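Local coordinates for protein phosphinothricin N-acetyltransferase (PDB 5DWM) that probably transfers an acyl group, most likely acetyl from acetyl-CoA to an amine such as phosphinothricin, as a member of the GNAT acetyltransferase family, at residues A[94-97]-A[98-102]; A[108-111]-A[112-115]. One frame throughout, in Å; residues are numbered along the deposited sequence.

Contact 1: residues A[94-97]-A[98-102]; sequences IYIA and PDAKG
I96 and A100 meet where strand 89-96 runs out into a short 3-10 turn, the CG2 methyl of I96 lying 4.0 Å from A100 CB. A chi1 of -53° puts CG1 of I96 beside the backbone N and CG2 anti to it, so CG2 faces the turn while the CG1 branch runs away, toward I105 and L109 of helix 105-119. K101 passes alongside: its CG is 4.0 Å from I96 CG2, and its extended chain brings CE to 3.5 Å from I96 O. On A97 the methyl is bordered by the P98 ring, with A97 CB 3.7 Å from P98 CD, and by the carboxylate of D99, whose OD1 comes to 3.6 Å from the same CB. The one bond between 94-97 and 98-102 runs from A100 N to A97 O at 2.9 Å, fairly straight at the hydrogen (156°) although the donor sits well above the carbonyl plane; a weak bond from K101 N to P98 O (3.5 Å) follows within the turn. I96 and G102, on its strand and loop sides, bind acetyl-CoA, as do I94, Q103 and G104 of the glycine-rich loop and G106 at the start of helix 105-119. Methyl packing of I96, A97 and A100 and the A100 N to A97 O bond thus hold the bend, while D99 OD2 makes its salt bridge outside it, with R70.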
loop_
_atom_site.group_PDB
_atom_site.type_symbol
_atom_site.label_atom_id
_atom_site.label_comp_id
_atom_site.label_asym_id
_atom_site.label_seq_id
_atom_site.Cartn_x
_atom_site.Cartn_y
_atom_site.Cartn_z
ATOM N N ILE A 94 -6.803 -6.217 12.383
ATOM C CA ILE A 94 -7.406 -6.645 13.643
ATOM C C ILE A 94 -8.615 -5.764 13.911
ATOM O O ILE A 94 -8.508 -4.533 13.861
ATOM C CB ILE A 94 -6.440 -6.505 14.837
ATOM C CG1 ILE A 94 -5.086 -7.162 14.569
ATOM C CG2 ILE A 94 -7.065 -7.106 16.093
ATOM C CD1 ILE A 94 -4.074 -6.891 15.655
ATOM N N TYR A 95 -9.746 -6.386 14.246
ATOM C CA TYR A 95 -10.948 -5.660 14.640
ATOM C C TYR A 95 -11.592 -6.338 15.835
ATOM O O TYR A 95 -11.682 -7.568 15.885
ATOM C CB TYR A 95 -11.959 -5.574 13.491
ATOM C CG TYR A 95 -11.529 -4.579 12.441
ATOM C CD1 TYR A 95 -11.783 -3.225 12.601
ATOM C CD2 TYR A 95 -10.846 -4.987 11.304
ATOM C CE1 TYR A 95 -11.390 -2.303 11.650
ATOM C CE2 TYR A 95 -10.442 -4.067 10.341
ATOM C CZ TYR A 95 -10.718 -2.726 10.521
ATOM O OH TYR A 95 -10.322 -1.806 9.574
ATOM N N ILE A 96 -12.063 -5.525 16.779
ATOM C CA ILE A 96 -12.630 -6.002 18.030
ATOM C C ILE A 96 -14.071 -5.509 18.139
ATOM O O ILE A 96 -14.385 -4.386 17.724
ATOM C CB ILE A 96 -11.788 -5.511 19.228
ATOM C CG1 ILE A 96 -10.309 -5.883 19.047
ATOM C CG2 ILE A 96 -12.319 -6.073 20.533
ATOM C CD1 ILE A 96 -10.020 -7.370 19.063
ATOM N N ALA A 97 -14.943 -6.357 18.683
ATOM C CA ALA A 97 -16.321 -5.947 18.946
ATOM C C ALA A 97 -16.338 -4.757 19.904
ATOM O O ALA A 97 -15.528 -4.701 20.838
ATOM C CB ALA A 97 -17.120 -7.103 19.557
ATOM N N PRO A 98 -17.246 -3.794 19.711
ATOM C CA PRO A 98 -17.239 -2.607 20.583
ATOM C C PRO A 98 -17.352 -2.933 22.058
ATOM O O PRO A 98 -16.665 -2.315 22.881
ATOM C CB PRO A 98 -18.448 -1.803 20.084
ATOM C CG PRO A 98 -18.600 -2.212 18.664
ATOM C CD PRO A 98 -18.241 -3.675 18.632
ATOM N N ASP A 99 -18.182 -3.901 22.421
ATOM C CA ASP A 99 -18.351 -4.216 23.833
ATOM C C ASP A 99 -17.238 -5.093 24.391
ATOM O O ASP A 99 -17.280 -5.442 25.575
ATOM C CB ASP A 99 -19.724 -4.841 24.084
ATOM C CG ASP A 99 -19.974 -6.069 23.240
ATOM O OD1 ASP A 99 -19.367 -6.194 22.153
ATOM O OD2 ASP A 99 -20.795 -6.911 23.665
ATOM N N ALA A 100 -16.241 -5.443 23.581
ATOM C CA ALA A 100 -15.115 -6.247 24.034
ATOM C C ALA A 100 -13.813 -5.460 24.083
ATOM O O ALA A 100 -12.755 -6.042 24.330
ATOM C CB ALA A 100 -14.957 -7.495 23.159
ATOM N N LYS A 101 -13.860 -4.152 23.854
ATOM C CA LYS A 101 -12.635 -3.370 23.819
ATOM C C LYS A 101 -12.106 -3.126 25.231
ATOM O O LYS A 101 -12.857 -3.113 26.212
ATOM C CB LYS A 101 -12.851 -2.063 23.056
ATOM C CG LYS A 101 -12.997 -2.297 21.549
ATOM C CD LYS A 101 -13.398 -1.047 20.791
ATOM C CE LYS A 101 -13.504 -1.338 19.296
ATOM N NZ LYS A 101 -13.956 -0.147 18.531
ATOM N N GLY A 102 -10.789 -2.965 25.329
ATOM C CA GLY A 102 -10.148 -2.774 26.613
ATOM C C GLY A 102 -9.979 -4.031 27.433
ATOM O O GLY A 102 -9.662 -3.938 28.623
#

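Contact 2: residues A[108-111]-A[112-115]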
loop_
_atom_site.group_PDB
_atom_site.type_symbol
_atom_site.label_atom_id
_atom_site.label_comp_id
_atom_site.label_asym_id
_atom_site.label_seq_id
_atom_site.Cartn_x
_atom_site.Cartn_y
_atom_site.Cartn_z
ATOM N N LEU A 108 -4.148 -10.796 22.503
ATOM C CA LEU A 108 -4.214 -12.244 22.315
ATOM C C LEU A 108 -4.230 -12.600 20.839
ATOM O O LEU A 108 -3.531 -13.526 20.409
ATOM C CB LEU A 108 -5.456 -12.826 22.990
ATOM C CG LEU A 108 -5.508 -12.849 24.504
ATOM C CD1 LEU A 108 -6.866 -13.408 24.934
ATOM C CD2 LEU A 108 -4.351 -13.684 25.062
ATOM N N LEU A 109 -5.017 -11.864 20.048
ATOM C CA LEU A 109 -5.124 -12.143 18.621
ATOM C C LEU A 109 -3.805 -11.874 17.916
ATOM O O LEU A 109 -3.346 -12.690 17.111
ATOM C CB LEU A 109 -6.231 -11.282 18.001
ATOM C CG LEU A 109 -7.645 -11.819 18.178
ATOM C CD1 LEU A 109 -8.681 -10.760 17.838
ATOM C CD2 LEU A 109 -7.852 -13.052 17.334
ATOM N N LEU A 110 -3.193 -10.719 18.191
ATOM C CA LEU A 110 -1.992 -10.332 17.457
ATOM C C LEU A 110 -0.811 -11.215 17.835
ATOM O O LEU A 110 -0.008 -11.582 16.969
ATOM C CB LEU A 110 -1.686 -8.849 17.678
ATOM C CG LEU A 110 -0.506 -8.230 16.927
ATOM C CD1 LEU A 110 -0.589 -8.501 15.421
ATOM C CD2 LEU A 110 -0.441 -6.730 17.201
ATOM N N ARG A 111 -0.701 -11.592 19.114
ATOM C CA ARG A 111 0.359 -12.519 19.495
ATOM C C ARG A 111 0.265 -13.813 18.697
ATOM O O ARG A 111 1.276 -14.309 18.180
ATOM C CB ARG A 111 0.317 -12.794 20.999
ATOM C CG ARG A 111 1.325 -13.840 21.426
ATOM C CD ARG A 111 1.596 -13.794 22.919
ATOM N NE ARG A 111 2.201 -12.528 23.316
ATOM C CZ ARG A 111 1.628 -11.648 24.130
ATOM N NH1 ARG A 111 0.433 -11.903 24.648
ATOM N NH2 ARG A 111 2.256 -10.520 24.436
ATOM N N GLU A 112 -0.943 -14.365 18.559
ATOM C CA GLU A 112 -1.080 -15.619 17.826
ATOM C C GLU A 112 -0.881 -15.409 16.328
ATOM O O GLU A 112 -0.290 -16.260 15.650
ATOM C CB GLU A 112 -2.420 -16.286 18.144
ATOM C CG GLU A 112 -2.631 -17.651 17.487
ATOM C CD GLU A 112 -1.601 -18.693 17.900
ATOM O OE1 GLU A 112 -1.392 -19.662 17.133
ATOM O OE2 GLU A 112 -1.000 -18.545 18.984
ATOM N N LEU A 113 -1.347 -14.270 15.794
ATOM C CA LEU A 113 -1.124 -13.976 14.381
ATOM C C LEU A 113 0.365 -13.870 14.073
ATOM O O LEU A 113 0.836 -14.404 13.060
ATOM C CB LEU A 113 -1.846 -12.687 13.995
ATOM C CG LEU A 113 -1.915 -12.422 12.494
ATOM C CD1 LEU A 113 -2.902 -13.355 11.824
ATOM C CD2 LEU A 113 -2.286 -10.977 12.218
ATOM N N ILE A 114 1.122 -13.192 14.948
ATOM C CA ILE A 114 2.575 -13.115 14.796
ATOM C C ILE A 114 3.179 -14.510 14.750
ATOM O O ILE A 114 4.045 -14.801 13.914
ATOM C CB ILE A 114 3.192 -12.262 15.925
ATOM C CG1 ILE A 114 2.790 -10.790 15.784
ATOM C CG2 ILE A 114 4.712 -12.419 15.962
ATOM C CD1 ILE A 114 3.132 -9.957 17.018
ATOM N N ALA A 115 2.737 -15.394 15.651
ATOM C CA ALA A 115 3.245 -16.766 15.658
ATOM C C ALA A 115 2.947 -17.486 14.345
ATOM O O ALA A 115 3.821 -18.158 13.789
ATOM C CB ALA A 115 2.683 -17.550 16.852
#
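L110 and I114 sit one helical turn apart, and their side chains cross obliquely, with L110 CG 4.0 Å from I114 CD1. The isoleucine reaches back along the helix through its CG1 branch: chi1 of -68° keeps CG1 beside the backbone N of I114, on the side from which L110 O is approached, and CG1 comes to 3.1 Å from that oxygen, a tight approach for a carbon. The same L110 O accepts the N-H of I114 at 2.8 Å, nearly straight at the hydrogen (169°), so bond and side chain of one residue converge on one carbonyl. L110 also meets L113, more loosely, CD1 to CD2 at 4.4 Å. With CG anti to the backbone N (chi1 -177°), L110 carries its branch toward the next turn, where I114 and L113 lie.

Behind these side chains stands the regular i to i+4 ladder of an alpha-helix. L113 N bonds to L109 O at 2.9 Å. E112 N reaches L108 O at a longer 3.3 Å, and A115 N bonds to R111 O at 3.1 Å. The ladder fixes the spacing of the side chains and occupies the carbonyls of L109 and L110 and the N-H of L113, three buried leucines.

Helix 105-119 connects the parallel strands 89-96 and 124-129 in a beta-alpha-beta unit and packs against the sheet. L109 and L113 rest on L63 of strand 62-67, L110 and L113 on D92 of strand 89-96, while L108, L109 and E112 touch I12 of strand 11-14. L145, in the loop after helix 136-144, borders L110 and R111.

Contact 1 and contact 2 follow in series along the chain, their centres about 15 Å apart, with the glycine-rich loop and the start of helix 105-119 between them. Two side-chain pairs join strand to helix directly: I94 CD1 packs on L110 CB at 3.7 Å, and I96 CD1 on L109 CD1 at 3.8 Å. I94 and I96 are acetyl-CoA-binding residues, so the helix face of contact 2 backs the strand that meets the cofactor, although none is bound to this chain in the model. G102 ends contact 1, and Q103, G104, G106 and K107 carry the site up to contact 2, the strand-loop-helix arrangement by which GNAT enzymes hold the cofactor's pyrophosphate.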